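Local coordinates for putative glutathionylspermidine synthase (Methylobacillus flagellatus, PDB 3N6X), which is of unproven function but, as a member of the circularly permuted ATP-grasp family, probably acts as an ATP-dependent ligase, perhaps making glutathionylspermidine, at residues Tyr199-Leu207 with Phe237-Glu245; Val140-Val150 with Asp428-Gly436. One frame throughout, in Å; residues are numbered along the deposited sequence.

Contact 1: residues Tyr199-Leu207 with Phe237-Glu245; sequences YPQVLLNNL and FIAQQMGIE
M242, a selenomethionine, is the knob of this helix pair: its side chain drops among P200, L203, L204 and L207 of the facing helix. Its chain runs beside its own backbone N (chi1 -78°), extends, then bends at the selenium; SE lies 4.0 Å from L203 CD2, while CG lies 3.3 Å from the carbonyl oxygen P200 O. The other apolar pairs flank this knob. The P200 ring lies alongside the Q241 stem, CG to CB 3.6 Å, and in one of its two modelled conformers I238 brings CD1 against both P200 CG and the edge of the Y199 ring. Past the helix end, L204 CD1 slides by I244 CG2, 3.7 Å away. The polar grip is a single amide. Bent at chi2, Q201 brings NE2 within 3.1 Å of M242 O, above that carbonyl's plane and not on a lone pair, and NE2 also makes a weak bond to Q241 O. These carbonyls belong to the helix end that G243 closes with its positive phi in a Schellman motif. The two helices cross at -81°, covering strands 220-223 and 268-275 through L207 and M242. The chemistry thus implies cohesion by apolar interlocking, with one glutamine amide reaching across to the carbonyls at a helix C terminus.

Contact 2: residues Val140-Val150 with Asp428-Gly436; sequences VYAHIAGVDLV and DLRPFVLSG
R430 lies alongside D148, both side chains pointing the same way from strands 423-435 and 144-151, antiparallel neighbours inside the large mixed sheet. The arginine turns the edge of its guanidinium to the carboxylate by swinging CG away from its backbone N (chi1 -172°) and bending at chi3; NE meets D148 OD1 on the syn side at 2.8 Å, nearly straight at 172°, and NH2 adds a weak bond to OD2. Replaced by a leucine, R430 would probably cost D148 OD1 this short partner, leaving the carboxylate to N163 and a long, weak ion pair with R448. Apolar pairs line the same ladder: I144 CG1 rests against L434 CD2 at 3.8 Å, I144 CG2 comes to the edge of the F432 ring, and the L149 side chain crosses the P431 ring at about a right angle. Helix 81-105 packs on A145, L149 and P431. Backbone bonds pair A145 with V433 in both directions, and L149 with L429 likewise. Between them P431 has no N-H to give; V147 N to P431 O is weak, while S435 N to H143 O continues the ladder. Where the loop before strand 144-151 meets its partner, one water bridges A142 O, V433 O and S435 OG. The straight, in-plane NE bond implies an arginine fixed in orientation by its carboxylate.

Overall arrangement
After the N-terminal helices the chain reaches 140-150, whose strand later receives 428-436, so contact 2 closes a loop of 277 residues. Contact 1 is nested inside that loop: helix 199-209 is followed, after strand 220-223, by helix 232-242, closing a shorter loop of 29 residues. Contact 2 thus joins distant parts of the chain within the large mixed sheet, whereas contact 1 belongs to a local unit on the six-stranded sheet. Their centres are 16 Å apart, yet they touch. L203 meets I144, and Y199, V202 and N206 meet L434, which places helix 199-209 between the two sheets' elements and ties both contacts into one packed body.

Contact 1: residues Tyr199-Leu207 with Phe237-Glu245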
loop_
_atom_site.group_PDB
_atom_site.type_symbol
_atom_site.label_atom_id
_atom_site.label_comp_id
_atom_site.label_asym_id
_atom_site.label_seq_id
_atom_site.Cartn_x
_atom_site.Cartn_y
_atom_site.Cartn_z
ATOM N N TYR A 199 -2.038 15.088 4.442
ATOM C CA TYR A 199 -1.552 13.757 4.837
ATOM C C TYR A 199 -0.273 13.827 5.691
ATOM O O TYR A 199 -0.300 13.338 6.807
ATOM C CB TYR A 199 -1.373 12.821 3.601
ATOM C CG TYR A 199 -0.710 11.495 3.937
ATOM C CD1 TYR A 199 0.679 11.394 4.053
ATOM C CD2 TYR A 199 -1.469 10.349 4.167
ATOM C CE1 TYR A 199 1.287 10.201 4.424
ATOM C CE2 TYR A 199 -0.867 9.139 4.507
ATOM C CZ TYR A 199 0.512 9.074 4.654
ATOM O OH TYR A 199 1.117 7.888 4.984
ATOM N N PRO A 200 0.831 14.511 5.239
ATOM C CA PRO A 200 2.058 14.558 6.063
ATOM C C PRO A 200 1.881 15.113 7.474
ATOM O O PRO A 200 2.517 14.618 8.408
ATOM C CB PRO A 200 2.996 15.428 5.229
ATOM C CG PRO A 200 2.554 15.204 3.845
ATOM C CD PRO A 200 1.066 15.135 3.922
ATOM N N GLN A 201 0.988 16.103 7.644
ATOM C CA GLN A 201 0.735 16.689 8.954
ATOM C C GLN A 201 -0.155 15.802 9.815
ATOM O O GLN A 201 0.027 15.759 11.033
ATOM C CB GLN A 201 0.189 18.126 8.832
ATOM C CG GLN A 201 1.255 19.141 8.399
ATOM C CD GLN A 201 2.457 19.182 9.318
ATOM O OE1 GLN A 201 2.345 19.283 10.545
ATOM N NE2 GLN A 201 3.631 19.138 8.739
ATOM N N VAL A 202 -1.077 15.046 9.183
ATOM C CA VAL A 202 -1.890 14.039 9.890
ATOM C C VAL A 202 -0.931 12.922 10.374
ATOM O O VAL A 202 -0.987 12.526 11.531
ATOM C CB VAL A 202 -3.039 13.463 8.998
ATOM C CG1 VAL A 202 -3.732 12.270 9.683
ATOM C CG2 VAL A 202 -4.057 14.551 8.634
ATOM N N LEU A 203 -0.006 12.486 9.506
ATOM C CA LEU A 203 0.974 11.461 9.878
ATOM C C LEU A 203 1.911 11.938 11.011
ATOM O O LEU A 203 2.116 11.208 11.976
ATOM C CB LEU A 203 1.784 10.990 8.641
ATOM C CG LEU A 203 2.992 10.063 8.927
ATOM C CD1 LEU A 203 2.547 8.776 9.620
ATOM C CD2 LEU A 203 3.762 9.752 7.635
ATOM N N LEU A 204 2.442 13.173 10.911
ATOM C CA LEU A 204 3.302 13.716 11.964
ATOM C C LEU A 204 2.565 13.755 13.309
ATOM O O LEU A 204 3.126 13.365 14.326
ATOM C CB LEU A 204 3.822 15.120 11.583
ATOM C CG LEU A 204 4.641 15.859 12.671
ATOM C CD1 LEU A 204 5.865 15.035 13.117
ATOM C CD2 LEU A 204 5.060 17.213 12.202
ATOM N N ASN A 205 1.303 14.180 13.304
ATOM C CA ASN A 205 0.498 14.239 14.526
ATOM C C ASN A 205 0.287 12.845 15.140
ATOM O O ASN A 205 0.387 12.692 16.359
ATOM C CB ASN A 205 -0.825 14.915 14.250
ATOM C CG ASN A 205 -1.582 15.228 15.491
ATOM O OD1 ASN A 205 -1.128 16.008 16.338
ATOM N ND2 ASN A 205 -2.730 14.576 15.657
ATOM N N ASN A 206 0.058 11.826 14.294
ATOM C CA ASN A 206 -0.070 10.440 14.738
ATOM C C ASN A 206 1.243 9.894 15.311
ATOM O O ASN A 206 1.203 9.096 16.254
ATOM C CB ASN A 206 -0.558 9.544 13.593
ATOM C CG ASN A 206 -2.053 9.600 13.328
ATOM O OD1 ASN A 206 -2.549 9.026 12.369
ATOM N ND2 ASN A 206 -2.791 10.319 14.141
ATOM N N LEU A 207 2.408 10.286 14.726
ATOM C CA LEU A 207 3.720 9.821 15.235
ATOM C C LEU A 207 4.004 10.412 16.630
ATOM O O LEU A 207 4.526 9.714 17.494
ATOM C CB LEU A 207 4.871 10.138 14.256
ATOM C CG LEU A 207 4.850 9.374 12.920
ATOM C CD1 LEU A 207 5.903 9.900 11.972
ATOM C CD2 LEU A 207 5.043 7.891 13.130
ATOM N N PHE A 237 11.063 13.655 0.525
ATOM C CA PHE A 237 9.831 14.402 0.254
ATOM C C PHE A 237 8.877 14.417 1.464
ATOM O O PHE A 237 8.478 15.506 1.898
ATOM C CB PHE A 237 9.127 13.867 -1.019
ATOM C CG PHE A 237 7.727 14.398 -1.257
ATOM C CD1 PHE A 237 7.524 15.692 -1.738
ATOM C CD2 PHE A 237 6.610 13.603 -1.004
ATOM C CE1 PHE A 237 6.226 16.184 -1.957
ATOM C CE2 PHE A 237 5.314 14.098 -1.218
ATOM C CZ PHE A 237 5.131 15.384 -1.699
ATOM N N ILE A 238 8.526 13.221 2.025
ATOM C CA ILE A 238 7.618 13.170 3.162
ATOM C C ILE A 238 8.198 13.863 4.411
ATOM O O ILE A 238 7.494 14.627 5.057
ATOM C CB ILE A 238 7.007 11.739 3.397
ATOM C CG1 ILE A 238 5.687 11.800 4.184
ATOM C CG2 ILE A 238 7.993 10.766 4.014
ATOM C CD1 ILE A 238 4.485 12.140 3.344
ATOM N N ALA A 239 9.503 13.674 4.686
ATOM C CA ALA A 239 10.180 14.337 5.822
ATOM C C ALA A 239 10.158 15.875 5.655
ATOM O O ALA A 239 9.889 16.607 6.618
ATOM C CB ALA A 239 11.621 13.841 5.943
ATOM N N GLN A 240 10.391 16.354 4.427
ATOM C CA GLN A 240 10.329 17.789 4.131
ATOM C C GLN A 240 8.888 18.291 4.301
ATOM O O GLN A 240 8.671 19.271 5.000
ATOM C CB GLN A 240 10.874 18.079 2.711
ATOM C CG GLN A 240 11.066 19.565 2.400
ATOM C CD GLN A 240 9.819 20.193 1.815
ATOM O OE1 GLN A 240 9.083 19.575 1.022
ATOM N NE2 GLN A 240 9.550 21.438 2.198
ATOM N N GLN A 241 7.893 17.551 3.745
ATOM C CA GLN A 241 6.463 17.886 3.898
ATOM C C GLN A 241 6.042 17.910 5.377
ATOM O O GLN A 241 5.184 18.704 5.774
ATOM C CB GLN A 241 5.590 16.894 3.116
ATOM C CG GLN A 241 5.570 17.123 1.605
ATOM C CD GLN A 241 5.103 18.514 1.244
ATOM O OE1 GLN A 241 4.023 18.972 1.653
ATOM N NE2 GLN A 241 5.933 19.234 0.519
HETATM N N MSE A 242 6.652 17.050 6.185
HETATM C CA MSE A 242 6.348 16.970 7.610
HETATM C C MSE A 242 7.087 18.055 8.403
HETATM O O MSE A 242 6.601 18.493 9.439
HETATM C CB MSE A 242 6.738 15.583 8.148
HETATM C CG MSE A 242 5.732 14.496 7.816
HETATM SE SE MSE A 242 6.168 12.764 8.661
HETATM C CE MSE A 242 7.347 12.164 7.448
ATOM N N GLY A 243 8.288 18.414 7.951
ATOM C CA GLY A 243 9.138 19.364 8.660
ATOM C C GLY A 243 9.956 18.697 9.752
ATOM O O GLY A 243 10.158 19.271 10.820
ATOM N N ILE A 244 10.390 17.451 9.510
ATOM C CA ILE A 244 11.213 16.694 10.458
ATOM C C ILE A 244 12.566 16.331 9.815
ATOM O O ILE A 244 12.686 16.325 8.584
ATOM C CB ILE A 244 10.476 15.430 11.007
ATOM C CG1 ILE A 244 10.222 14.364 9.871
ATOM C CG2 ILE A 244 9.196 15.823 11.760
ATOM C CD1 ILE A 244 9.714 13.020 10.353
ATOM N N GLU A 245 13.572 16.016 10.647
ATOM C CA GLU A 245 14.911 15.656 10.155
ATOM C C GLU A 245 14.903 14.328 9.435
ATOM O O GLU A 245 14.256 13.375 9.892
ATOM C CB GLU A 245 15.928 15.601 11.316
ATOM C CG GLU A 245 16.226 16.950 11.941
ATOM C CD GLU A 245 16.923 17.954 11.039
ATOM O OE1 GLU A 245 17.572 17.536 10.050
ATOM O OE2 GLU A 245 16.835 19.167 11.337
#

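Contact 2: residues Val140-Val150 with Asp428-Gly436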
loop_
_atom_site.group_PDB
_atom_site.type_symbol
_atom_site.label_atom_id
_atom_site.label_comp_id
_atom_site.label_asym_id
_atom_site.label_seq_id
_atom_site.Cartn_x
_atom_site.Cartn_y
_atom_site.Cartn_z
ATOM N N VAL A 140 -0.198 0.079 18.998
ATOM C CA VAL A 140 -0.136 0.281 17.555
ATOM C C VAL A 140 1.148 -0.303 16.985
ATOM O O VAL A 140 2.240 0.081 17.402
ATOM C CB VAL A 140 -0.324 1.780 17.172
ATOM C CG1 VAL A 140 -0.211 1.984 15.658
ATOM C CG2 VAL A 140 -1.665 2.310 17.694
ATOM N N TYR A 141 1.021 -1.220 16.019
ATOM C CA TYR A 141 2.179 -1.834 15.361
ATOM C C TYR A 141 2.340 -1.283 13.973
ATOM O O TYR A 141 3.459 -0.961 13.568
ATOM C CB TYR A 141 2.044 -3.358 15.312
ATOM C CG TYR A 141 2.228 -4.027 16.657
ATOM C CD1 TYR A 141 1.202 -4.027 17.608
ATOM C CD2 TYR A 141 3.422 -4.677 16.982
ATOM C CE1 TYR A 141 1.382 -4.608 18.865
ATOM C CE2 TYR A 141 3.599 -5.292 18.231
ATOM C CZ TYR A 141 2.567 -5.274 19.158
ATOM O OH TYR A 141 2.720 -5.894 20.378
ATOM N N ALA A 142 1.216 -1.194 13.221
ATOM C CA ALA A 142 1.204 -0.666 11.872
ATOM C C ALA A 142 0.615 0.730 11.913
ATOM O O ALA A 142 -0.603 0.900 11.774
ATOM C CB ALA A 142 0.377 -1.566 10.948
ATOM N N HIS A 143 1.484 1.732 12.150
ATOM C CA HIS A 143 1.119 3.162 12.209
ATOM C C HIS A 143 0.647 3.599 10.837
ATOM O O HIS A 143 -0.252 4.428 10.724
ATOM C CB HIS A 143 2.329 4.006 12.695
ATOM C CG HIS A 143 2.843 3.558 14.025
ATOM N ND1 HIS A 143 3.583 2.391 14.157
ATOM C CD2 HIS A 143 2.611 4.067 15.257
ATOM C CE1 HIS A 143 3.807 2.250 15.459
ATOM N NE2 HIS A 143 3.242 3.234 16.163
ATOM N N ILE A 144 1.227 2.986 9.784
ATOM C CA ILE A 144 0.799 3.163 8.402
ATOM C C ILE A 144 0.542 1.775 7.799
ATOM O O ILE A 144 1.431 0.906 7.826
ATOM C CB ILE A 144 1.821 3.948 7.549
ATOM C CG1 ILE A 144 2.295 5.239 8.254
ATOM C CG2 ILE A 144 1.249 4.232 6.123
ATOM C CD1 ILE A 144 3.387 5.941 7.525
ATOM N N ALA A 145 -0.637 1.596 7.199
ATOM C CA ALA A 145 -1.002 0.360 6.539
ATOM C C ALA A 145 -1.535 0.660 5.159
ATOM O O ALA A 145 -2.485 1.432 5.017
ATOM C CB ALA A 145 -2.060 -0.365 7.351
ATOM N N GLY A 146 -0.904 0.081 4.153
ATOM C CA GLY A 146 -1.364 0.161 2.773
ATOM C C GLY A 146 -2.240 -1.034 2.450
ATOM O O GLY A 146 -1.911 -2.164 2.819
ATOM N N VAL A 147 -3.391 -0.796 1.834
ATOM C CA VAL A 147 -4.343 -1.864 1.503
ATOM C C VAL A 147 -4.559 -1.867 0.006
ATOM O O VAL A 147 -5.133 -0.924 -0.517
ATOM C CB VAL A 147 -5.706 -1.676 2.269
ATOM C CG1 VAL A 147 -6.645 -2.852 2.019
ATOM C CG2 VAL A 147 -5.484 -1.470 3.769
ATOM N N ASP A 148 -4.105 -2.907 -0.691
ATOM C CA ASP A 148 -4.302 -2.972 -2.141
ATOM C C ASP A 148 -5.702 -3.503 -2.475
ATOM O O ASP A 148 -6.057 -4.614 -2.082
ATOM C CB ASP A 148 -3.177 -3.774 -2.830
ATOM C CG ASP A 148 -1.800 -3.112 -2.694
ATOM O OD1 ASP A 148 -1.699 -1.888 -2.941
ATOM O OD2 ASP A 148 -0.828 -3.822 -2.325
ATOM N N LEU A 149 -6.515 -2.671 -3.133
ATOM C CA LEU A 149 -7.917 -2.986 -3.427
ATOM C C LEU A 149 -8.197 -3.049 -4.899
ATOM O O LEU A 149 -7.659 -2.256 -5.671
ATOM C CB LEU A 149 -8.850 -1.928 -2.803
ATOM C CG LEU A 149 -8.792 -1.778 -1.309
ATOM C CD1 LEU A 149 -9.318 -0.432 -0.893
ATOM C CD2 LEU A 149 -9.573 -2.872 -0.626
ATOM N N VAL A 150 -9.126 -3.929 -5.282
ATOM C CA VAL A 150 -9.606 -4.053 -6.659
ATOM C C VAL A 150 -11.125 -4.054 -6.648
ATOM O O VAL A 150 -11.739 -4.450 -5.652
ATOM C CB VAL A 150 -9.021 -5.275 -7.421
ATOM C CG1 VAL A 150 -7.511 -5.151 -7.593
ATOM C CG2 VAL A 150 -9.401 -6.600 -6.753
ATOM N N ASP A 428 -6.067 -0.592 -10.072
ATOM C CA ASP A 428 -6.154 -0.996 -8.680
ATOM C C ASP A 428 -6.000 0.244 -7.780
ATOM O O ASP A 428 -5.626 1.318 -8.273
ATOM C CB ASP A 428 -5.191 -2.148 -8.335
ATOM C CG ASP A 428 -3.758 -1.767 -8.044
ATOM O OD1 ASP A 428 -3.390 -0.606 -8.297
ATOM O OD2 ASP A 428 -2.996 -2.642 -7.587
ATOM N N LEU A 429 -6.344 0.115 -6.492
ATOM C CA LEU A 429 -6.390 1.239 -5.575
ATOM C C LEU A 429 -5.625 0.962 -4.278
ATOM O O LEU A 429 -5.857 -0.065 -3.632
ATOM C CB LEU A 429 -7.877 1.520 -5.262
ATOM C CG LEU A 429 -8.226 2.915 -4.785
ATOM C CD1 LEU A 429 -8.159 3.927 -5.936
ATOM C CD2 LEU A 429 -9.597 2.935 -4.150
ATOM N N ARG A 430 -4.750 1.890 -3.869
ATOM C CA ARG A 430 -4.054 1.764 -2.594
ATOM C C ARG A 430 -4.281 2.965 -1.645
ATOM O O ARG A 430 -3.520 3.929 -1.678
ATOM C CB ARG A 430 -2.548 1.468 -2.770
ATOM C CG ARG A 430 -1.852 1.138 -1.428
ATOM C CD ARG A 430 -0.338 1.167 -1.509
ATOM N NE ARG A 430 0.211 -0.140 -1.877
ATOM C CZ ARG A 430 1.478 -0.495 -1.693
ATOM N NH1 ARG A 430 2.336 0.346 -1.129
ATOM N NH2 ARG A 430 1.897 -1.696 -2.068
ATOM N N PRO A 431 -5.290 2.904 -0.749
ATOM C CA PRO A 431 -5.394 3.940 0.285
ATOM C C PRO A 431 -4.424 3.631 1.447
ATOM O O PRO A 431 -3.883 2.521 1.529
ATOM C CB PRO A 431 -6.859 3.861 0.717
ATOM C CG PRO A 431 -7.274 2.454 0.439
ATOM C CD PRO A 431 -6.312 1.851 -0.570
ATOM N N PHE A 432 -4.194 4.610 2.330
ATOM C CA PHE A 432 -3.241 4.469 3.422
ATOM C C PHE A 432 -3.927 4.684 4.751
ATOM O O PHE A 432 -4.383 5.782 5.030
ATOM C CB PHE A 432 -2.067 5.460 3.243
ATOM C CG PHE A 432 -1.267 5.236 1.976
ATOM C CD1 PHE A 432 -1.691 5.772 0.758
ATOM C CD2 PHE A 432 -0.114 4.453 1.990
ATOM C CE1 PHE A 432 -0.975 5.529 -0.419
ATOM C CE2 PHE A 432 0.604 4.216 0.811
ATOM C CZ PHE A 432 0.168 4.752 -0.385
ATOM N N VAL A 433 -4.029 3.640 5.559
ATOM C CA VAL A 433 -4.694 3.744 6.847
ATOM C C VAL A 433 -3.697 4.210 7.895
ATOM O O VAL A 433 -2.631 3.597 8.057
ATOM C CB VAL A 433 -5.396 2.420 7.257
ATOM C CG1 VAL A 433 -6.088 2.570 8.602
ATOM C CG2 VAL A 433 -6.390 1.972 6.193
ATOM N N LEU A 434 -4.057 5.273 8.639
ATOM C CA LEU A 434 -3.197 5.842 9.672
ATOM C C LEU A 434 -3.731 5.573 11.052
ATOM O O LEU A 434 -4.869 5.913 11.339
ATOM C CB LEU A 434 -3.011 7.363 9.436
ATOM C CG LEU A 434 -2.375 7.752 8.076
ATOM C CD1 LEU A 434 -2.322 9.251 7.916
ATOM C CD2 LEU A 434 -0.963 7.166 7.930
ATOM N N SER A 435 -2.925 4.948 11.908
ATOM C CA SER A 435 -3.318 4.647 13.288
ATOM C C SER A 435 -2.381 5.337 14.270
ATOM O O SER A 435 -1.180 5.088 14.270
ATOM C CB SER A 435 -3.303 3.136 13.553
ATOM O OG SER A 435 -4.027 2.393 12.590
ATOM N N GLY A 436 -2.946 6.201 15.083
ATOM C CA GLY A 436 -2.251 6.891 16.157
ATOM C C GLY A 436 -3.074 6.718 17.403
ATOM O O GLY A 436 -3.279 5.584 17.850
HETATM O O HOH W 1 -2.614 1.992 10.379
#